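Long-range contact in hypothetical 41.8 kDa protein in SPO13-ARG4 intergenic region (Saccharomyces cerevisiae, PDB 2A08), which helps organise the actin cytoskeleton and supports fluid-phase endocytosis and vesicle trafficking, and is represented here by its SH3 domain, a protein-binding module: residues A6-N11 / L20-G25. Sequence-based numbering, arbitrary orientation.
Sequences AVALYN and LAFKKG
Gly25 N donates to the main-chain Ala8 O at 2.8 Å, and Lys24 N donates to the side-chain oxygen of Asn11, OD1, at 2.9 Å in a nearly straight bond (164° at the hydrogen). Chi1 of -53° sets Asn11 CG beside its own backbone N and anti to the carbonyl carbon, and chi2 of -46° then turns OD1 to Lys24 N; the same oxygen lies 3.3 Å from Lys23 CA. The extended Lys24 chain runs past Leu9 O, with CG 3.6 Å from that oxygen, and a water accepting from Lys24 NZ donates to Leu9 O.

Further in, the end of the Phe22 side chain comes up to the turn that follows strand 5-8. Tyr10 O sits at the ring edge, in plane, 3.4 Å from Phe22 CE1, while Ala8 CB approaches obliquely to 3.6 Å from Phe22 CD1. An alanine here would remove the ring, which would probably open a gap beside Ala8 CB and Tyr10 O and leave Phe52 without its edge-to-face partner. At the positive phi of Gly25 a CB would press against the carbonyl oxygen of Lys24.

The contact closes the base of the long RT loop of the SH3 fold, which links strand 5-8 to strand 27-30. Ala8 is also backbone-bonded to Asp26, whose carboxylate accepts from Lys23 N, and Phe22 extends into the core against Ile28 of strand 27-30 and Val57 of strand 57-59.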
# COMPACT_ATOMS: atom_id res chain seq x y z
N ALA A 6 3.15 -2.44 6.44
CA ALA A 6 1.84 -1.96 6.85
C ALA A 6 0.78 -3.00 6.60
O ALA A 6 0.85 -3.78 5.64
CB ALA A 6 1.50 -0.67 6.09
N VAL A 7 -0.25 -2.99 7.43
CA VAL A 7 -1.38 -3.89 7.28
C VAL A 7 -2.49 -3.14 6.60
O VAL A 7 -2.80 -2.01 6.96
CB VAL A 7 -1.87 -4.45 8.64
CG1 VAL A 7 -2.98 -5.47 8.41
CG2 VAL A 7 -0.73 -5.08 9.36
N ALA A 8 -3.06 -3.76 5.56
CA ALA A 8 -4.20 -3.18 4.85
C ALA A 8 -5.45 -3.20 5.73
O ALA A 8 -5.87 -4.23 6.28
CB ALA A 8 -4.46 -3.95 3.56
N LEU A 9 -6.04 -2.03 5.86
CA LEU A 9 -7.27 -1.85 6.62
C LEU A 9 -8.52 -2.08 5.75
O LEU A 9 -9.60 -2.32 6.29
CB LEU A 9 -7.31 -0.44 7.20
CG LEU A 9 -6.14 -0.05 8.11
CD1 LEU A 9 -6.22 1.42 8.46
CD2 LEU A 9 -6.16 -0.87 9.34
N TYR A 10 -8.37 -1.95 4.44
CA TYR A 10 -9.47 -2.08 3.46
C TYR A 10 -8.95 -2.77 2.20
O TYR A 10 -7.75 -2.80 1.97
CB TYR A 10 -10.03 -0.69 3.07
CG TYR A 10 -10.31 0.20 4.26
CD1 TYR A 10 -11.44 0.00 5.03
CD2 TYR A 10 -9.41 1.21 4.63
CE1 TYR A 10 -11.68 0.78 6.17
CE2 TYR A 10 -9.65 1.99 5.77
CZ TYR A 10 -10.77 1.77 6.53
OH TYR A 10 -11.07 2.52 7.66
N ASN A 11 -9.84 -3.30 1.39
CA ASN A 11 -9.48 -3.72 0.05
C ASN A 11 -9.18 -2.49 -0.80
O ASN A 11 -9.73 -1.39 -0.56
CB ASN A 11 -10.62 -4.50 -0.59
CG ASN A 11 -11.10 -5.65 0.27
OD1 ASN A 11 -10.32 -6.42 0.80
ND2 ASN A 11 -12.42 -5.75 0.44
N LEU A 20 -1.25 -0.65 -6.99
CA LEU A 20 -1.15 -1.93 -6.28
C LEU A 20 -2.49 -2.36 -5.73
O LEU A 20 -3.12 -1.63 -4.96
CB LEU A 20 -0.17 -1.81 -5.12
CG LEU A 20 0.04 -3.03 -4.24
CD1 LEU A 20 0.82 -4.06 -4.99
CD2 LEU A 20 0.76 -2.57 -2.95
N ALA A 21 -2.95 -3.52 -6.13
CA ALA A 21 -4.17 -4.11 -5.61
C ALA A 21 -3.85 -4.89 -4.36
O ALA A 21 -2.80 -5.54 -4.28
CB ALA A 21 -4.77 -5.01 -6.62
N PHE A 22 -4.75 -4.86 -3.40
CA PHE A 22 -4.61 -5.69 -2.20
C PHE A 22 -5.96 -5.90 -1.52
O PHE A 22 -6.96 -5.26 -1.91
CB PHE A 22 -3.57 -5.13 -1.20
CG PHE A 22 -3.76 -3.68 -0.83
CD1 PHE A 22 -4.77 -3.27 0.03
CD2 PHE A 22 -2.90 -2.73 -1.32
CE1 PHE A 22 -4.92 -1.93 0.38
CE2 PHE A 22 -3.05 -1.37 -0.96
CZ PHE A 22 -4.06 -0.99 -0.11
N LYS A 23 -5.97 -6.82 -0.56
CA LYS A 23 -7.14 -7.13 0.27
C LYS A 23 -6.88 -6.76 1.71
O LYS A 23 -5.74 -6.81 2.18
CB LYS A 23 -7.49 -8.62 0.19
CG LYS A 23 -7.72 -9.09 -1.21
CD LYS A 23 -9.03 -8.60 -1.78
CE LYS A 23 -9.32 -9.25 -3.18
NZ LYS A 23 -9.01 -10.71 -3.28
N LYS A 24 -7.96 -6.39 2.41
CA LYS A 24 -7.92 -6.18 3.87
C LYS A 24 -7.11 -7.29 4.55
O LYS A 24 -7.33 -8.46 4.28
CB LYS A 24 -9.37 -6.08 4.43
CG LYS A 24 -9.39 -5.85 5.92
CD LYS A 24 -10.81 -5.75 6.44
CE LYS A 24 -10.82 -5.41 7.91
NZ LYS A 24 -12.25 -5.23 8.31
N GLY A 25 -6.13 -6.90 5.36
CA GLY A 25 -5.35 -7.83 6.16
C GLY A 25 -4.04 -8.22 5.49
O GLY A 25 -3.16 -8.78 6.13
O HOH W 1 -12.27 -2.85 6.80